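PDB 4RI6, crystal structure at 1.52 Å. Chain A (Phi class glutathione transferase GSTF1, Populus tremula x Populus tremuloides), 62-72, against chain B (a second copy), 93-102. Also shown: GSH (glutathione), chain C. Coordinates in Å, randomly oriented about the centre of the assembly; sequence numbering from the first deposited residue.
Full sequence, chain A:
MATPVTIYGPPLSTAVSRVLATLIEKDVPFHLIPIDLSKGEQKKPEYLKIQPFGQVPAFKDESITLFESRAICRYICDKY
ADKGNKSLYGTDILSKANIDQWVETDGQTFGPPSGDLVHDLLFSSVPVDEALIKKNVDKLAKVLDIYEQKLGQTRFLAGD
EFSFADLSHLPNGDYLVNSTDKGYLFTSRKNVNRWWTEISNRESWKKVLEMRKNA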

# COMPACT_ATOMS: atom_id res chain seq x y z
N GLU A 62 -14.61 2.50 20.02
CA GLU A 62 -14.97 3.63 20.87
C GLU A 62 -14.09 4.85 20.55
O GLU A 62 -14.49 5.99 20.78
N SER A 63 -12.91 4.60 19.98
CA SER A 63 -11.87 5.63 19.88
C SER A 63 -11.71 6.25 18.49
O SER A 63 -11.30 7.41 18.37
N ILE A 64 -12.01 5.48 17.45
CA ILE A 64 -11.65 5.90 16.09
C ILE A 64 -12.50 5.18 15.03
O ILE A 64 -12.94 4.03 15.22
N THR A 65 -12.72 5.89 13.92
CA THR A 65 -13.27 5.32 12.69
C THR A 65 -12.15 5.30 11.65
O THR A 65 -11.46 6.30 11.43
N LEU A 66 -11.96 4.15 11.00
CA LEU A 66 -10.86 3.95 10.05
C LEU A 66 -11.35 3.30 8.77
O LEU A 66 -12.28 2.50 8.81
N PHE A 67 -10.73 3.64 7.65
CA PHE A 67 -10.89 2.87 6.42
C PHE A 67 -9.52 2.44 5.88
O PHE A 67 -8.49 2.75 6.46
N GLU A 68 -9.56 1.73 4.75
CA GLU A 68 -8.43 1.01 4.12
C GLU A 68 -8.03 -0.20 4.96
O GLU A 68 -7.54 -0.08 6.06
N SER A 69 -8.26 -1.36 4.38
CA SER A 69 -8.06 -2.61 5.09
C SER A 69 -6.71 -2.76 5.77
O SER A 69 -6.65 -3.19 6.92
N ARG A 70 -5.62 -2.40 5.11
CA ARG A 70 -4.32 -2.62 5.71
C ARG A 70 -4.07 -1.64 6.86
O ARG A 70 -3.38 -1.99 7.81
N ALA A 71 -4.64 -0.43 6.79
CA ALA A 71 -4.55 0.54 7.89
C ALA A 71 -5.36 0.05 9.09
O ALA A 71 -4.91 0.10 10.23
N ILE A 72 -6.55 -0.45 8.81
CA ILE A 72 -7.37 -1.03 9.85
C ILE A 72 -6.61 -2.17 10.56
O ILE A 72 -6.62 -2.27 11.78
N ILE B 93 -0.80 5.53 19.20
CA ILE B 93 -1.49 4.55 18.39
C ILE B 93 -2.59 5.18 17.53
O ILE B 93 -2.69 4.92 16.34
N LEU B 94 -3.40 6.03 18.13
CA LEU B 94 -4.52 6.62 17.42
C LEU B 94 -4.12 7.63 16.35
O LEU B 94 -4.69 7.63 15.26
N SER B 95 -3.16 8.49 16.66
CA SER B 95 -2.80 9.51 15.68
C SER B 95 -2.08 8.85 14.51
O SER B 95 -2.20 9.29 13.36
N LYS B 96 -1.33 7.79 14.80
CA LYS B 96 -0.63 7.05 13.76
C LYS B 96 -1.62 6.41 12.80
O LYS B 96 -1.48 6.50 11.57
N ALA B 97 -2.63 5.73 13.34
CA ALA B 97 -3.61 5.04 12.50
C ALA B 97 -4.42 6.04 11.65
O ALA B 97 -4.72 5.79 10.48
N ASN B 98 -4.75 7.18 12.23
CA ASN B 98 -5.48 8.19 11.51
C ASN B 98 -4.70 8.66 10.28
O ASN B 98 -5.27 8.88 9.21
N ILE B 99 -3.40 8.83 10.44
CA ILE B 99 -2.56 9.16 9.31
C ILE B 99 -2.48 7.98 8.33
O ILE B 99 -2.58 8.16 7.12
N ASP B 100 -2.33 6.79 8.88
CA ASP B 100 -2.07 5.60 8.07
C ASP B 100 -3.18 5.30 7.05
O ASP B 100 -2.90 4.83 5.95
N GLN B 101 -4.43 5.59 7.38
CA GLN B 101 -5.50 5.30 6.43
C GLN B 101 -5.33 6.16 5.17
O GLN B 101 -5.66 5.71 4.07
N TRP B 102 -4.80 7.37 5.33
CA TRP B 102 -4.56 8.26 4.19
C TRP B 102 -3.27 7.89 3.47
O TRP B 102 -3.14 8.12 2.28

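Packing of chain A residues 62-72 of the glutathione transferase GSTF1 against helix 93-102 of the second copy, chain B. Strand 65-67 runs 32° from the helix direction, the axes approaching to 8.0 Å, and together the two stretches bury 559 Å². Ser A63 (m) points toward the helix at its first turns, where its CB sits 3.8 Å from CD2 of Leu B94. Ile A64 (t, t) also points toward the helix: its CB lies 3.9 Å from Leu B94 CD2, while its extended chain carries CD1 to 3.6 Å from the backbone O of Leu B94, 4.4 Å from CB of Ala B97 and 4.2 Å from CB of Asn B98. Leu B94 (m, t) leaves its backbone sideways, but its end turns in to meet these two residues.

Thr A65 (m) points sideways and makes its link through the backbone. Its O lies 2.8 Å from the O of water 1 and 2.8 Å from the O of water 2, within reach of a donated proton from each; water 1 also lies 2.7 Å from Gln B101 OE1, to which it can donate, and the O of water 2 accepts from Gln B101 NE2 at 3.1 Å. Leu A66 (m, t) starts sideways, yet its end reaches the helix, with CD1 4.0 Å from Ala B97 CB and CD2 3.6 Å from Ala B97 O. The small alanine, pointing toward chain A, thus receives both Ile A64 and Leu A66.

At Phe A67 the strand meets Gln B101 (p, t), the residue most covered by the opposing stretch. Phe A67 N donates to Gln B101 OE1 (3.1 Å, 158°), the one direct hydrogen bond between the stretches. The amide is held from its other end as well, Gln B101 NE2 donating to Asn B98 O at 3.1 Å within the helix. The Phe A67 ring (chi1 p, chi2 91°) lays one face over CD of Gln B101 and turns its edge toward the face of Trp B102 (m), planes at 86° and CZ 3.7 Å from CZ2 of the indole. Trp B102 leaves the helix away from chain A, but its ring swings back to make this pair.

Glu A68 (m, m), the N-cap residue, points its CB toward chain B and brings CG to 3.8 Å from Gln B101 O; its end then leads away to glutathione, whose N1 donates to Glu A68 OE1 at 2.6 Å and weakly to OE2 at 2.8 Å. Ser A69 (p) faces the same ligand, its N donating to GSH O12 at 2.8 Å and its OG to GSH O11 at 2.6 Å. Ala A71 returns to the interface, its CB 3.5 Å from Gln B101 CA and 3.7 Å from Asp B100 OD2. Water 3 bridges beside it, donating to Ala A71 O at 2.8 Å and to Asp B100 OD2 at 2.7 Å.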

# COMPACT_ATOMS: atom_id res chain seq x y z
CB GLU A 62 -14.86 3.25 22.37
CG GLU A 62 -15.59 1.95 22.76
CD GLU A 62 -16.07 1.90 24.23
OE1 GLU A 62 -17.24 1.49 24.46
OE2 GLU A 62 -15.29 2.26 25.16
CB SER A 63 -10.52 5.04 20.30
OG SER A 63 -10.55 4.68 21.67
CB ILE A 64 -10.14 5.64 15.84
CG1 ILE A 64 -9.63 6.39 14.61
CG2 ILE A 64 -9.84 4.16 15.70
CD1 ILE A 64 -8.08 6.56 14.59
CB THR A 65 -14.47 6.13 12.19
OG1 THR A 65 -15.54 6.05 13.14
CG2 THR A 65 -14.98 5.62 10.85
CB LEU A 66 -9.77 3.07 10.67
CG LEU A 66 -8.92 3.67 11.78
CD1 LEU A 66 -8.04 2.62 12.39
CD2 LEU A 66 -8.07 4.82 11.27
CB PHE A 67 -11.69 3.65 5.37
CG PHE A 67 -11.09 4.98 5.00
CD1 PHE A 67 -10.21 5.09 3.95
CD2 PHE A 67 -11.47 6.14 5.67
CE1 PHE A 67 -9.67 6.31 3.60
CE2 PHE A 67 -10.93 7.36 5.30
CZ PHE A 67 -10.02 7.43 4.27
CB GLU A 68 -7.21 1.91 3.85
CG GLU A 68 -7.35 2.68 2.55
CD GLU A 68 -7.31 1.79 1.32
OE1 GLU A 68 -6.97 0.59 1.44
OE2 GLU A 68 -7.61 2.29 0.22
CB SER A 69 -8.31 -3.81 4.15
OG SER A 69 -7.41 -3.87 3.06
CB ARG A 70 -3.21 -2.54 4.66
CG ARG A 70 -3.29 -3.67 3.66
CD ARG A 70 -2.42 -3.44 2.45
NE ARG A 70 -2.69 -4.42 1.38
CZ ARG A 70 -3.69 -4.34 0.51
NH1 ARG A 70 -4.54 -3.31 0.53
NH2 ARG A 70 -3.84 -5.27 -0.41
CB ALA A 71 -5.04 1.93 7.44
CB ILE A 72 -8.71 -1.55 9.27
CG1 ILE A 72 -9.54 -0.36 8.77
CG2 ILE A 72 -9.49 -2.34 10.32
CD1 ILE A 72 -10.72 -0.73 7.94
CB ILE B 93 -2.07 3.44 19.28
CG1 ILE B 93 -0.91 2.60 19.86
CG2 ILE B 93 -3.00 2.57 18.49
CD1 ILE B 93 -1.30 1.54 20.88
CB LEU B 94 -5.46 7.29 18.43
CG LEU B 94 -6.20 6.25 19.28
CD1 LEU B 94 -6.82 6.87 20.52
CD2 LEU B 94 -7.24 5.51 18.46
CB SER B 95 -1.93 10.60 16.32
OG SER B 95 -0.78 10.06 16.93
CB LYS B 96 0.29 6.00 14.38
CG LYS B 96 1.02 5.12 13.37
CD LYS B 96 1.79 3.98 14.03
CE LYS B 96 3.15 4.44 14.48
NZ LYS B 96 3.91 3.35 15.13
CB ALA B 97 -4.54 4.19 13.37
CB ASN B 98 -5.77 9.38 12.42
CG ASN B 98 -6.45 10.48 11.70
OD1 ASN B 98 -7.55 10.30 11.18
ND2 ASN B 98 -5.80 11.65 11.63
CB ILE B 99 -1.17 9.57 9.79
CG1 ILE B 99 -1.25 10.92 10.52
CG2 ILE B 99 -0.19 9.62 8.61
CD1 ILE B 99 -0.04 11.22 11.39
CB ASP B 100 -1.87 4.41 9.01
CG ASP B 100 -1.15 3.25 8.36
OD1 ASP B 100 -0.18 3.44 7.61
OD2 ASP B 100 -1.56 2.11 8.64
CB GLN B 101 -6.89 5.51 7.05
CG GLN B 101 -7.20 6.94 7.36
CD GLN B 101 -8.38 7.09 8.32
OE1 GLN B 101 -9.35 6.33 8.25
NE2 GLN B 101 -8.31 8.08 9.20
CB TRP B 102 -4.59 9.73 4.65
CG TRP B 102 -5.95 10.13 5.05
CD1 TRP B 102 -6.43 10.22 6.33
CD2 TRP B 102 -7.03 10.43 4.19
NE1 TRP B 102 -7.75 10.60 6.31
CE2 TRP B 102 -8.15 10.72 5.00
CE3 TRP B 102 -7.17 10.51 2.79
CZ2 TRP B 102 -9.39 11.07 4.47
CZ3 TRP B 102 -8.41 10.86 2.27
CH2 TRP B 102 -9.50 11.14 3.11
N1 GSH C . -7.94 -0.32 -0.83
CA1 GSH C . -9.20 -0.62 -0.16
C1 GSH C . -9.06 -1.43 1.11
O11 GSH C . -8.13 -2.22 1.13
O12 GSH C . -9.82 -1.29 2.09
CB1 GSH C . -9.92 -1.43 -1.21
CG1 GSH C . -11.40 -1.33 -0.96
CD1 GSH C . -12.14 -1.95 -2.11
OE1 GSH C . -11.82 -1.80 -3.28
N2 GSH C . -13.19 -2.64 -1.72
CA2 GSH C . -14.13 -3.32 -2.55
C2 GSH C . -15.34 -2.44 -2.65
O2 GSH C . -15.66 -1.79 -1.68
CB2 GSH C . -14.39 -4.66 -1.87
SG2 GSH C . -13.21 -5.94 -2.37
N3 GSH C . -16.01 -2.45 -3.81
CA3 GSH C . -17.24 -1.72 -4.02
C3 GSH C . -17.02 -0.38 -4.67
O31 GSH C . -15.85 -0.00 -4.89
O32 GSH C . -18.03 0.29 -4.97
O HOH W 1 -11.65 7.58 8.93
O HOH W 2 -10.09 8.73 11.61
O HOH W 3 -3.00 2.02 10.91